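YaeO (Vibrio cholerae serotype O1, PDB 6JIE) inhibits Rho-dependent transcription termination by dissociating the Rho hexamer, and is a magnesium-binding structural homologue of the RNA chaperone Hfq. Local coordinates at residues Q42-I47 / L57-Q62; L12-H17 / A35-N40; V20-K25 / S64-L69; F16-K21 / S70-F75. All coordinates share one frame; numbering follows the deposited sequence.

Interaction 1. Residues Q42-I47 / L57-Q62; sequences QKQECI and LLETDQ. With MG (magnesium ion), chain C.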
loop_
_atom_site.group_PDB
_atom_site.type_symbol
_atom_site.label_atom_id
_atom_site.label_comp_id
_atom_site.label_asym_id
_atom_site.label_seq_id
_atom_site.Cartn_x
_atom_site.Cartn_y
_atom_site.Cartn_z
ATOM N N GLN A 42 4.390 -14.003 -22.085
ATOM C CA GLN A 42 3.807 -13.889 -23.410
ATOM C C GLN A 42 4.197 -12.596 -24.124
ATOM O O GLN A 42 3.735 -12.363 -25.251
ATOM C CB GLN A 42 2.289 -13.989 -23.298
ATOM C CG GLN A 42 1.791 -15.385 -22.957
ATOM C CD GLN A 42 0.305 -15.395 -22.678
ATOM O OE1 GLN A 42 -0.491 -15.861 -23.496
ATOM N NE2 GLN A 42 -0.081 -14.867 -21.521
ATOM N N LYS A 43 5.048 -11.776 -23.503
ATOM C CA LYS A 43 5.545 -10.511 -24.037
ATOM C C LYS A 43 4.457 -9.457 -24.127
ATOM O O LYS A 43 4.565 -8.522 -24.931
ATOM C CB LYS A 43 6.216 -10.680 -25.409
ATOM C CG LYS A 43 7.268 -11.780 -25.464
ATOM C CD LYS A 43 8.358 -11.573 -24.430
ATOM C CE LYS A 43 9.547 -12.460 -24.745
ATOM N NZ LYS A 43 9.137 -13.657 -25.538
ATOM N N GLN A 44 3.409 -9.594 -23.318
ATOM C CA GLN A 44 2.345 -8.606 -23.233
ATOM C C GLN A 44 2.696 -7.580 -22.166
ATOM O O GLN A 44 3.260 -7.931 -21.135
ATOM C CB GLN A 44 1.023 -9.285 -22.883
ATOM C CG GLN A 44 0.581 -10.310 -23.939
ATOM C CD GLN A 44 -0.408 -11.345 -23.399
ATOM O OE1 GLN A 44 -0.427 -11.646 -22.204
ATOM N NE2 GLN A 44 -1.223 -11.898 -24.286
ATOM N N GLU A 45 2.383 -6.311 -22.435
ATOM C CA GLU A 45 2.667 -5.252 -21.469
ATOM C C GLU A 45 1.769 -5.421 -20.256
ATOM O O GLU A 45 0.553 -5.574 -20.395
ATOM C CB GLU A 45 2.438 -3.869 -22.077
ATOM C CG GLU A 45 3.327 -3.494 -23.250
ATOM C CD GLU A 45 3.248 -2.010 -23.565
ATOM O OE1 GLU A 45 3.653 -1.202 -22.703
ATOM O OE2 GLU A 45 2.764 -1.650 -24.660
ATOM N N CYS A 46 2.367 -5.359 -19.069
ATOM C CA CYS A 46 1.635 -5.580 -17.830
ATOM C C CYS A 46 2.008 -4.523 -16.805
ATOM O O CYS A 46 3.078 -3.911 -16.861
ATOM C CB CYS A 46 1.928 -6.963 -17.240
ATOM S SG CYS A 46 1.261 -8.310 -18.234
ATOM N N ILE A 47 1.107 -4.319 -15.853
ATOM C CA ILE A 47 1.458 -3.685 -14.588
ATOM C C ILE A 47 1.626 -4.788 -13.550
ATOM O O ILE A 47 0.805 -5.706 -13.471
ATOM C CB ILE A 47 0.396 -2.663 -14.156
ATOM C CG1 ILE A 47 0.709 -2.148 -12.734
ATOM C CG2 ILE A 47 -0.980 -3.268 -14.236
ATOM C CD1 ILE A 47 -0.235 -1.080 -12.248
ATOM N N LEU A 57 0.718 -10.034 -12.610
ATOM C CA LEU A 57 1.062 -9.311 -13.834
ATOM C C LEU A 57 -0.212 -9.202 -14.651
ATOM O O LEU A 57 -0.646 -10.186 -15.263
ATOM C CB LEU A 57 2.153 -10.012 -14.638
ATOM C CG LEU A 57 3.511 -10.138 -13.964
ATOM C CD1 LEU A 57 4.511 -10.727 -14.933
ATOM C CD2 LEU A 57 3.973 -8.783 -13.449
ATOM N N LEU A 58 -0.789 -8.008 -14.660
ATOM C CA LEU A 58 -2.085 -7.739 -15.264
ATOM C C LEU A 58 -1.889 -6.958 -16.547
ATOM O O LEU A 58 -1.248 -5.903 -16.546
ATOM C CB LEU A 58 -2.975 -6.958 -14.298
ATOM C CG LEU A 58 -3.253 -7.717 -13.006
ATOM C CD1 LEU A 58 -3.848 -6.795 -11.935
ATOM C CD2 LEU A 58 -4.201 -8.852 -13.326
ATOM N N GLU A 59 -2.464 -7.465 -17.630
ATOM C CA GLU A 59 -2.244 -6.884 -18.946
ATOM C C GLU A 59 -2.844 -5.493 -19.018
ATOM O O GLU A 59 -4.045 -5.312 -18.785
ATOM C CB GLU A 59 -2.870 -7.769 -20.012
ATOM C CG GLU A 59 -2.224 -9.118 -20.182
ATOM C CD GLU A 59 -3.080 -10.012 -21.049
ATOM O OE1 GLU A 59 -3.100 -9.828 -22.291
ATOM O OE2 GLU A 59 -3.766 -10.873 -20.476
ATOM N N THR A 60 -2.022 -4.510 -19.387
ATOM C CA THR A 60 -2.541 -3.154 -19.461
ATOM C C THR A 60 -3.628 -3.025 -20.518
ATOM O O THR A 60 -4.561 -2.236 -20.324
ATOM C CB THR A 60 -1.407 -2.153 -19.705
ATOM O OG1 THR A 60 -0.790 -2.390 -20.975
ATOM C CG2 THR A 60 -0.368 -2.239 -18.581
ATOM N N ASP A 61 -3.548 -3.802 -21.620
ATOM C CA ASP A 61 -4.612 -3.795 -22.623
ATOM C C ASP A 61 -5.933 -4.299 -22.067
ATOM O O ASP A 61 -6.975 -4.099 -22.702
ATOM C CB ASP A 61 -4.267 -4.670 -23.839
ATOM C CG ASP A 61 -3.132 -4.116 -24.671
ATOM O OD1 ASP A 61 -2.417 -4.935 -25.295
ATOM O OD2 ASP A 61 -2.950 -2.880 -24.705
ATOM N N GLN A 62 -5.914 -4.991 -20.932
ATOM C CA GLN A 62 -7.122 -5.535 -20.334
ATOM C C GLN A 62 -7.629 -4.697 -19.172
ATOM O O GLN A 62 -8.586 -5.097 -18.509
ATOM C CB GLN A 62 -6.881 -6.974 -19.885
ATOM C CG GLN A 62 -6.638 -7.907 -21.053
ATOM C CD GLN A 62 -7.834 -7.955 -21.982
ATOM O OE1 GLN A 62 -8.981 -7.904 -21.535
ATOM N NE2 GLN A 62 -7.575 -8.025 -23.281
HETATM MG MG MG C . -2.834 -7.042 -25.842
HETATM O O HOH W 1 -2.109 -13.503 -20.986
HETATM O O HOH W 2 -1.261 -5.390 -22.436
HETATM O O HOH W 3 -0.058 -3.506 -24.670
HETATM O O HOH W 4 1.515 -0.536 -21.402
HETATM O O HOH W 5 -2.219 -7.770 -23.787
HETATM O O HOH W 6 -4.869 -7.552 -25.559
#
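Gln44 and Glu59 lay their flat ends over one another, the amide and carboxylate planes only 8° apart. The nearest atoms, Gln44 OE1 and Glu59 OE1 at 3.2 Å, are both acceptors, and Gln44 NE2 approaches Glu59 OE1 at a poor angle, so the groups stack without a direct hydrogen bond. Water 1 links them, donating to Gln44 OE1 and only weakly to Glu59 OE2. Glu59 CG sits beside the backbone N (chi1 -67°), 4.1 Å from Cys46 SG, and the extended chain carries the carboxylate on toward Gln44. The two backbones form the hairpin of strands 45-50 and 55-59, part of the three-stranded antiparallel sheet that strand 33-39 completes. Ile47 and Leu58 are an antiparallel hydrogen-bonded pair, Leu58 N giving an almost straight bond to Ile47 O of 3.0 Å, with Ile47 CG2 near Leu58 CB. Cys46 and Glu59 form the adjacent non-hydrogen-bonded pair, their side chains splaying apart. Beyond it the chain turns, and Thr60 N donates to Glu45 O over 3.0 Å; water 2 donates to that same oxygen and accepts from Asp61 N. Asp61 OD1 binds the magnesium ion at 2.2 Å, while Glu59 OE1 joins in the second shell, receiving a 2.7 Å bond from metal-bound water 5.

Interaction 2. Residues L12-H17 / A35-N40; sequences LACLFH and ADTQRN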
loop_
_atom_site.group_PDB
_atom_site.type_symbol
_atom_site.label_atom_id
_atom_site.label_comp_id
_atom_site.label_asym_id
_atom_site.label_seq_id
_atom_site.Cartn_x
_atom_site.Cartn_y
_atom_site.Cartn_z
ATOM N N LEU A 12 2.978 6.475 -13.796
ATOM C CA LEU A 12 3.050 7.324 -12.614
ATOM C C LEU A 12 2.666 6.570 -11.346
ATOM O O LEU A 12 3.306 6.749 -10.305
ATOM C CB LEU A 12 2.174 8.562 -12.810
ATOM C CG LEU A 12 2.078 9.565 -11.670
ATOM C CD1 LEU A 12 1.943 10.952 -12.257
ATOM C CD2 LEU A 12 0.884 9.273 -10.776
ATOM N N ALA A 13 1.626 5.728 -11.402
ATOM C CA ALA A 13 1.266 4.912 -10.244
ATOM C C ALA A 13 2.417 4.013 -9.815
ATOM O O ALA A 13 2.668 3.836 -8.619
ATOM C CB ALA A 13 0.029 4.060 -10.548
ATOM N N CYS A 14 3.119 3.423 -10.773
ATOM C CA CYS A 14 4.281 2.608 -10.436
ATOM C C CYS A 14 5.436 3.457 -9.911
ATOM O O CYS A 14 6.140 3.041 -8.981
ATOM C CB CYS A 14 4.714 1.812 -11.662
ATOM S SG CYS A 14 3.488 0.592 -12.171
ATOM N N LEU A 15 5.670 4.636 -10.510
ATOM C CA LEU A 15 6.783 5.483 -10.084
ATOM C C LEU A 15 6.688 5.800 -8.599
ATOM O O LEU A 15 7.691 5.756 -7.876
ATOM C CB LEU A 15 6.802 6.779 -10.905
ATOM C CG LEU A 15 7.902 7.784 -10.606
ATOM C CD1 LEU A 15 9.244 7.186 -11.007
ATOM C CD2 LEU A 15 7.633 9.099 -11.334
ATOM N N PHE A 16 5.486 6.110 -8.125
ATOM C CA PHE A 16 5.258 6.479 -6.735
ATOM C C PHE A 16 4.754 5.317 -5.878
ATOM O O PHE A 16 4.411 5.530 -4.713
ATOM C CB PHE A 16 4.257 7.639 -6.674
ATOM C CG PHE A 16 4.738 8.901 -7.375
ATOM C CD1 PHE A 16 6.010 9.397 -7.138
ATOM C CD2 PHE A 16 3.922 9.572 -8.265
ATOM C CE1 PHE A 16 6.463 10.568 -7.763
ATOM C CE2 PHE A 16 4.376 10.744 -8.904
ATOM C CZ PHE A 16 5.649 11.223 -8.650
ATOM N N HIS A 17 4.688 4.105 -6.424
ATOM C CA HIS A 17 4.166 2.929 -5.717
ATOM C C HIS A 17 2.828 3.229 -5.052
ATOM O O HIS A 17 2.641 3.044 -3.847
ATOM C CB HIS A 17 5.174 2.403 -4.697
ATOM C CG HIS A 17 6.415 1.868 -5.332
ATOM N ND1 HIS A 17 6.378 0.998 -6.398
ATOM C CD2 HIS A 17 7.725 2.098 -5.079
ATOM C CE1 HIS A 17 7.610 0.692 -6.758
ATOM N NE2 HIS A 17 8.447 1.345 -5.974
ATOM N N ALA A 35 3.561 -1.718 -8.602
ATOM C CA ALA A 35 4.973 -2.025 -8.425
ATOM C C ALA A 35 5.823 -1.604 -9.615
ATOM O O ALA A 35 6.823 -0.897 -9.446
ATOM C CB ALA A 35 5.148 -3.523 -8.159
ATOM N N ASP A 36 5.452 -2.034 -10.815
ATOM C CA ASP A 36 6.295 -1.795 -11.974
ATOM C C ASP A 36 5.492 -2.138 -13.217
ATOM O O ASP A 36 4.439 -2.784 -13.147
ATOM C CB ASP A 36 7.583 -2.627 -11.908
ATOM C CG ASP A 36 8.700 -2.060 -12.775
ATOM O OD1 ASP A 36 8.483 -1.052 -13.483
ATOM O OD2 ASP A 36 9.809 -2.628 -12.745
ATOM N N THR A 37 5.983 -1.666 -14.349
ATOM C CA THR A 37 5.491 -2.117 -15.637
ATOM C C THR A 37 6.521 -3.075 -16.211
ATOM O O THR A 37 7.728 -2.836 -16.115
ATOM C CB THR A 37 5.255 -0.947 -16.590
ATOM O OG1 THR A 37 6.420 -0.118 -16.610
ATOM C CG2 THR A 37 4.062 -0.113 -16.130
ATOM N N GLN A 38 6.050 -4.191 -16.751
ATOM C CA GLN A 38 6.963 -5.148 -17.357
ATOM C C GLN A 38 6.150 -5.999 -18.313
ATOM O O GLN A 38 4.919 -5.973 -18.291
ATOM C CB GLN A 38 7.654 -6.012 -16.296
ATOM C CG GLN A 38 6.688 -6.869 -15.503
ATOM C CD GLN A 38 7.363 -7.647 -14.384
ATOM O OE1 GLN A 38 7.754 -8.801 -14.560
ATOM N NE2 GLN A 38 7.489 -7.021 -13.226
ATOM N N ARG A 39 6.849 -6.755 -19.152
ATOM C CA ARG A 39 6.180 -7.721 -20.005
ATOM C C ARG A 39 6.107 -9.073 -19.309
ATOM O O ARG A 39 7.035 -9.470 -18.601
ATOM C CB ARG A 39 6.905 -7.840 -21.353
ATOM C CG ARG A 39 6.860 -6.538 -22.139
ATOM C CD ARG A 39 7.069 -6.775 -23.613
ATOM N NE ARG A 39 7.061 -5.537 -24.391
ATOM C CZ ARG A 39 6.038 -5.121 -25.136
ATOM N NH1 ARG A 39 4.926 -5.841 -25.211
ATOM N NH2 ARG A 39 6.128 -3.986 -25.813
ATOM N N ASN A 40 4.994 -9.774 -19.508
ATOM C CA ASN A 40 4.845 -11.121 -18.972
ATOM C C ASN A 40 5.564 -12.104 -19.892
ATOM O O ASN A 40 6.235 -11.709 -20.847
ATOM C CB ASN A 40 3.366 -11.455 -18.770
ATOM C CG ASN A 40 2.537 -11.393 -20.067
ATOM O OD1 ASN A 40 3.060 -11.449 -21.187
ATOM N ND2 ASN A 40 1.219 -11.288 -19.902
HETATM O O HOH W 7 8.659 1.935 -9.691
#
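The carbonyl oxygen of Cys14 is gripped twice: His17 N donates to it over 3.1 Å, and water 7, which donates to it at 2.8 Å, also bonds weakly to Ala35 O across the contact. The same Cys14 oxygen lies over one face of the His17 imidazole, toward the rim. That ring meets Ala35 with its edge, CE1 standing 3.2 Å from Ala35 O and near the ring plane, while ND1 makes a hydrogen bond to the carbonyl of Ala34. Here the helix ends in a Schellman motif, with His17 at positive phi (48°) as its C-prime residue and Leu18 N bonded back to Ala13 O. Strand 33-39 answers with an irregularity of its own, a classic beta bulge in which Ala35 and Asp36 both face Ala48. Against the bulge rests the sulphur of Cys14, 3.5 Å from both Asp36 N and Asp36 C, so it touches backbone more than side chain; Thr37 CG2 is its more distant neighbour at 4.1 Å. Asp36 OD1 accepts from Thr37 N at 2.7 Å, the donor standing 39° out of the carboxylate plane. The second subunit covers the helix end, where Tyr7 of that chain stacks on His17 and Ser5 of that chain hydrogen-bonds Leu15 O.

Interaction 3. Residues V20-K25 / S64-L69; sequences VKLTMK and SSMEAL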
loop_
_atom_site.group_PDB
_atom_site.type_symbol
_atom_site.label_atom_id
_atom_site.label_comp_id
_atom_site.label_asym_id
_atom_site.label_seq_id
_atom_site.Cartn_x
_atom_site.Cartn_y
_atom_site.Cartn_z
ATOM N N VAL A 20 -3.583 1.117 -5.431
ATOM C CA VAL A 20 -4.600 1.247 -6.470
ATOM C C VAL A 20 -5.518 0.038 -6.489
ATOM O O VAL A 20 -5.141 -1.066 -6.095
ATOM C CB VAL A 20 -4.005 1.436 -7.882
ATOM C CG1 VAL A 20 -3.255 2.777 -7.969
ATOM C CG2 VAL A 20 -3.094 0.292 -8.261
ATOM N N LYS A 21 -6.737 0.282 -6.958
ATOM C CA LYS A 21 -7.721 -0.740 -7.285
ATOM C C LYS A 21 -7.820 -0.806 -8.802
ATOM O O LYS A 21 -8.159 0.194 -9.456
ATOM C CB LYS A 21 -9.076 -0.409 -6.657
ATOM C CG LYS A 21 -10.232 -1.286 -7.149
ATOM C CD LYS A 21 -11.552 -0.708 -6.637
ATOM C CE LYS A 21 -12.763 -1.291 -7.334
ATOM N NZ LYS A 21 -13.987 -0.477 -7.021
ATOM N N LEU A 22 -7.550 -1.980 -9.360
ATOM C CA LEU A 22 -7.603 -2.176 -10.801
ATOM C C LEU A 22 -8.816 -3.017 -11.146
ATOM O O LEU A 22 -9.048 -4.063 -10.531
ATOM C CB LEU A 22 -6.345 -2.867 -11.321
ATOM C CG LEU A 22 -5.022 -2.208 -10.952
ATOM C CD1 LEU A 22 -3.915 -2.997 -11.616
ATOM C CD2 LEU A 22 -4.999 -0.776 -11.404
ATOM N N THR A 23 -9.597 -2.554 -12.109
ATOM C CA THR A 23 -10.722 -3.321 -12.621
ATOM C C THR A 23 -10.421 -3.716 -14.060
ATOM O O THR A 23 -10.082 -2.860 -14.879
ATOM C CB THR A 23 -12.024 -2.518 -12.544
ATOM O OG1 THR A 23 -12.219 -2.021 -11.209
ATOM C CG2 THR A 23 -13.210 -3.407 -12.909
ATOM N N MET A 24 -10.547 -5.007 -14.357
ATOM C CA MET A 24 -10.265 -5.522 -15.686
ATOM C C MET A 24 -11.518 -5.491 -16.543
ATOM O O MET A 24 -12.640 -5.332 -16.049
ATOM C CB MET A 24 -9.729 -6.959 -15.618
ATOM C CG MET A 24 -8.616 -7.177 -14.583
ATOM S SD MET A 24 -7.177 -6.093 -14.707
ATOM C CE MET A 24 -6.460 -6.671 -16.245
ATOM N N LYS A 25 -11.313 -5.655 -17.857
ATOM C CA LYS A 25 -12.439 -5.677 -18.782
ATOM C C LYS A 25 -13.350 -6.859 -18.513
ATOM O O LYS A 25 -14.533 -6.808 -18.858
ATOM C CB LYS A 25 -11.927 -5.692 -20.228
ATOM C CG LYS A 25 -11.361 -4.326 -20.656
ATOM C CD LYS A 25 -10.827 -4.283 -22.090
ATOM C CE LYS A 25 -10.005 -2.998 -22.300
ATOM N NZ LYS A 25 -9.485 -2.867 -23.690
ATOM N N SER A 64 -9.744 -1.922 -17.370
ATOM C CA SER A 64 -10.910 -1.064 -17.544
ATOM C C SER A 64 -10.794 0.231 -16.755
ATOM O O SER A 64 -11.161 1.296 -17.258
ATOM C CB SER A 64 -12.188 -1.798 -17.128
ATOM O OG SER A 64 -13.326 -0.968 -17.307
ATOM N N SER A 65 -10.285 0.171 -15.528
ATOM C CA SER A 65 -10.144 1.381 -14.731
ATOM C C SER A 65 -9.067 1.168 -13.680
ATOM O O SER A 65 -8.748 0.035 -13.304
ATOM C CB SER A 65 -11.470 1.778 -14.066
ATOM O OG SER A 65 -11.925 0.776 -13.165
ATOM N N MET A 66 -8.485 2.282 -13.237
ATOM C CA MET A 66 -7.552 2.307 -12.115
ATOM C C MET A 66 -8.041 3.359 -11.132
ATOM O O MET A 66 -8.277 4.509 -11.519
ATOM C CB MET A 66 -6.117 2.634 -12.569
ATOM C CG MET A 66 -5.162 2.916 -11.417
ATOM S SD MET A 66 -3.460 3.050 -12.011
ATOM C CE MET A 66 -3.590 4.586 -12.927
ATOM N N GLU A 67 -8.212 2.965 -9.872
ATOM C CA GLU A 67 -8.747 3.838 -8.831
ATOM C C GLU A 67 -7.705 4.026 -7.736
ATOM O O GLU A 67 -7.131 3.052 -7.245
ATOM C CB GLU A 67 -10.036 3.246 -8.245
ATOM C CG GLU A 67 -10.594 3.987 -7.037
ATOM C CD GLU A 67 -11.916 3.425 -6.576
ATOM O OE1 GLU A 67 -12.511 2.632 -7.318
ATOM O OE2 GLU A 67 -12.378 3.793 -5.483
ATOM N N ALA A 68 -7.458 5.280 -7.357
ATOM C CA ALA A 68 -6.572 5.565 -6.235
ATOM C C ALA A 68 -7.165 5.071 -4.922
ATOM O O ALA A 68 -8.344 5.308 -4.630
ATOM C CB ALA A 68 -6.311 7.066 -6.149
ATOM N N LEU A 69 -6.346 4.396 -4.112
ATOM C CA LEU A 69 -6.740 4.022 -2.760
ATOM C C LEU A 69 -6.102 4.918 -1.701
ATOM O O LEU A 69 -6.189 4.618 -0.505
ATOM C CB LEU A 69 -6.399 2.555 -2.476
ATOM C CG LEU A 69 -7.106 1.554 -3.391
ATOM C CD1 LEU A 69 -6.678 0.130 -3.072
ATOM C CD2 LEU A 69 -8.625 1.711 -3.298
HETATM O O HOH W 8 -10.796 0.170 -10.615
#
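Lys21 and Glu67 exchange two backbone hydrogen bonds, each 2.8 Å between the N of one residue and the O of the other. Lys21 O also accepts from water 8, whose other partners are Thr23 OG1 and Ser65 OG; one solvent molecule thus serves both hydroxyls on this polar face. Farther along, Thr23 N donates to Ser65 O, and Thr23 O accepts twice, from Ser64 N at 2.7 Å and Ser65 N at 3.1 Å. Ser64 and Ser65 thus both face Thr23, a classic beta bulge. On the face of Lys21 and Glu67, the extended Lys21 chain brings NZ to 3.5 Å from Glu67 OE1, a long, weak salt bridge, whereas Lys25 NZ is satisfied by the carbonyl of Asp61. The other face is apolar: Met66 CG lies 3.7 Å from Leu22 CD2, and Val20 CG1 adds to the same cluster. Strand 29-31 flanks 19-24 and strand 77-79 flanks 63-68; over the apolar face, helix 9-15 packs on Met66 and strand 45-50 on Val20 and Leu22.

Interaction 4. Residues F16-K21 / S70-F75; sequences FHLPVK and SEQPHF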
loop_
_atom_site.group_PDB
_atom_site.type_symbol
_atom_site.label_atom_id
_atom_site.label_comp_id
_atom_site.label_asym_id
_atom_site.label_seq_id
_atom_site.Cartn_x
_atom_site.Cartn_y
_atom_site.Cartn_z
ATOM N N PHE A 16 5.486 6.110 -8.125
ATOM C CA PHE A 16 5.258 6.479 -6.735
ATOM C C PHE A 16 4.754 5.317 -5.878
ATOM O O PHE A 16 4.411 5.530 -4.713
ATOM C CB PHE A 16 4.257 7.639 -6.674
ATOM C CG PHE A 16 4.738 8.901 -7.375
ATOM C CD1 PHE A 16 6.010 9.397 -7.138
ATOM C CD2 PHE A 16 3.922 9.572 -8.265
ATOM C CE1 PHE A 16 6.463 10.568 -7.763
ATOM C CE2 PHE A 16 4.376 10.744 -8.904
ATOM C CZ PHE A 16 5.649 11.223 -8.650
ATOM N N HIS A 17 4.688 4.105 -6.424
ATOM C CA HIS A 17 4.166 2.929 -5.717
ATOM C C HIS A 17 2.828 3.229 -5.052
ATOM O O HIS A 17 2.641 3.044 -3.847
ATOM C CB HIS A 17 5.174 2.403 -4.697
ATOM C CG HIS A 17 6.415 1.868 -5.332
ATOM N ND1 HIS A 17 6.378 0.998 -6.398
ATOM C CD2 HIS A 17 7.725 2.098 -5.079
ATOM C CE1 HIS A 17 7.610 0.692 -6.758
ATOM N NE2 HIS A 17 8.447 1.345 -5.974
ATOM N N LEU A 18 1.906 3.683 -5.861
ATOM C CA LEU A 18 0.630 4.107 -5.310
ATOM C C LEU A 18 -0.256 2.903 -5.015
ATOM O O LEU A 18 -0.285 1.956 -5.799
ATOM C CB LEU A 18 -0.090 5.025 -6.288
ATOM C CG LEU A 18 0.566 6.379 -6.557
ATOM C CD1 LEU A 18 -0.348 7.217 -7.446
ATOM C CD2 LEU A 18 0.853 7.105 -5.251
ATOM N N PRO A 19 -1.025 2.942 -3.922
ATOM C CA PRO A 19 -2.064 1.929 -3.715
ATOM C C PRO A 19 -3.209 2.164 -4.687
ATOM O O PRO A 19 -3.740 3.274 -4.768
ATOM C CB PRO A 19 -2.501 2.159 -2.266
ATOM C CG PRO A 19 -2.226 3.621 -2.026
ATOM C CD PRO A 19 -0.978 3.925 -2.830
ATOM N N VAL A 20 -3.583 1.117 -5.431
ATOM C CA VAL A 20 -4.600 1.247 -6.470
ATOM C C VAL A 20 -5.518 0.038 -6.489
ATOM O O VAL A 20 -5.141 -1.066 -6.095
ATOM C CB VAL A 20 -4.005 1.436 -7.882
ATOM C CG1 VAL A 20 -3.255 2.777 -7.969
ATOM C CG2 VAL A 20 -3.094 0.292 -8.261
ATOM N N LYS A 21 -6.737 0.282 -6.958
ATOM C CA LYS A 21 -7.721 -0.740 -7.285
ATOM C C LYS A 21 -7.820 -0.806 -8.802
ATOM O O LYS A 21 -8.159 0.194 -9.456
ATOM C CB LYS A 21 -9.076 -0.409 -6.657
ATOM C CG LYS A 21 -10.232 -1.286 -7.149
ATOM C CD LYS A 21 -11.552 -0.708 -6.637
ATOM C CE LYS A 21 -12.763 -1.291 -7.334
ATOM N NZ LYS A 21 -13.987 -0.477 -7.021
ATOM N N SER A 70 -5.467 6.005 -2.107
ATOM C CA SER A 70 -4.962 6.988 -1.163
ATOM C C SER A 70 -5.232 8.376 -1.707
ATOM O O SER A 70 -5.525 8.558 -2.895
ATOM C CB SER A 70 -3.457 6.826 -0.913
ATOM O OG SER A 70 -2.754 6.997 -2.134
ATOM N N GLU A 71 -5.103 9.359 -0.821
ATOM C CA GLU A 71 -5.196 10.753 -1.219
ATOM C C GLU A 71 -3.889 11.158 -1.884
ATOM O O GLU A 71 -2.820 11.088 -1.264
ATOM C CB GLU A 71 -5.487 11.637 -0.010
ATOM C CG GLU A 71 -5.705 13.104 -0.337
ATOM C CD GLU A 71 -5.165 14.013 0.747
ATOM O OE1 GLU A 71 -4.198 14.752 0.473
ATOM O OE2 GLU A 71 -5.698 13.977 1.875
ATOM N N GLN A 72 -3.972 11.566 -3.141
ATOM C CA GLN A 72 -2.834 12.122 -3.854
ATOM C C GLN A 72 -3.365 12.996 -4.981
ATOM O O GLN A 72 -4.540 12.885 -5.352
ATOM C CB GLN A 72 -1.901 11.015 -4.381
ATOM C CG GLN A 72 -2.566 9.706 -4.748
ATOM C CD GLN A 72 -3.062 9.699 -6.177
ATOM O OE1 GLN A 72 -3.008 10.714 -6.870
ATOM N NE2 GLN A 72 -3.548 8.554 -6.621
ATOM N N PRO A 73 -2.551 13.912 -5.503
ATOM C CA PRO A 73 -3.067 14.906 -6.451
ATOM C C PRO A 73 -3.174 14.422 -7.887
ATOM O O PRO A 73 -3.541 15.218 -8.756
ATOM C CB PRO A 73 -2.030 16.030 -6.342
ATOM C CG PRO A 73 -0.767 15.292 -6.092
ATOM C CD PRO A 73 -1.150 14.199 -5.133
ATOM N N HIS A 74 -2.875 13.158 -8.170
ATOM C CA HIS A 74 -2.705 12.745 -9.556
ATOM C C HIS A 74 -3.995 12.219 -10.169
ATOM O O HIS A 74 -4.344 12.607 -11.286
ATOM C CB HIS A 74 -1.594 11.708 -9.649
ATOM C CG HIS A 74 -0.327 12.164 -9.005
ATOM N ND1 HIS A 74 0.448 13.165 -9.543
ATOM C CD2 HIS A 74 0.264 11.807 -7.842
ATOM C CE1 HIS A 74 1.483 13.388 -8.753
ATOM N NE2 HIS A 74 1.394 12.581 -7.713
ATOM N N PHE A 75 -4.710 11.348 -9.458
ATOM C CA PHE A 75 -5.965 10.830 -9.980
ATOM C C PHE A 75 -6.822 10.298 -8.841
ATOM O O PHE A 75 -6.327 9.948 -7.763
ATOM C CB PHE A 75 -5.741 9.728 -11.036
ATOM C CG PHE A 75 -4.924 8.563 -10.547
ATOM C CD1 PHE A 75 -5.535 7.478 -9.929
ATOM C CD2 PHE A 75 -3.549 8.536 -10.736
ATOM C CE1 PHE A 75 -4.784 6.401 -9.495
ATOM C CE2 PHE A 75 -2.792 7.470 -10.304
ATOM C CZ PHE A 75 -3.414 6.391 -9.684
HETATM O O HOH W 9 -3.436 6.119 -4.670
#
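Leu18 and Phe75 meet tip to tip, Leu18 CD1 lying 3.8 Å from Phe75 CE2, in the close-packed part of the contact. The same methyl is 3.6 Å from Gln72 NE2, which in turn sits over the centre of one face of the Phe75 ring. The Gln72 chain bends at chi2 (87°), which turns CD back over the loop. Its amide is fixed at both ends: OE1 accepts from His74 N at 2.8 Å and from Phe75 N at 3.2 Å, while NE2 donates to water 9. Val20 CG1 approaches the edge of the Phe75 ring, 4.0 Å from CZ. Pro19 CG fits equally closely against Ser70 OG, at 3.4 Å, and water 9 joins the pair by donating to Pro19 O and bonding Ser70 OG. Glu11 of the second subunit packs against both residues.

The fit slackens at Phe16, which is exposed. Its ring and that of His74 are nearly parallel (20°) but displaced, with little ring-on-ring overlap and centroids 5.2 Å from each other. Leu12 of helix 9-15 touches Leu18, His74 and Phe75, so the loop between strands 63-68 and 77-79 folds over the helix-to-strand junction. An N-terminal helix leading into antiparallel strands is also found in the Sm-like fold of Hfq, consistent with the structural resemblance between the two proteins.

From the N terminus, helix 9-15 and the turn after it open two loops: interaction 2 closes the shorter one on strand 33-39, and interaction 4 the much longer one on the loop at 70-75. The two share Phe16 and His17. Strand 19-24 then begins, and interaction 3 pairs it with strand 63-68, sharing Val20 and Lys21 with interaction 4 and crossing interaction 2 along the chain. Interaction 1, a local hairpin closure, follows interaction 2 in series and is nested inside the loops of interactions 3 and 4. Cys46 N to Gln38 O links interactions 1 and 2 within one sheet; Gln62 O to Lys25 N carries interaction 1 over to the other.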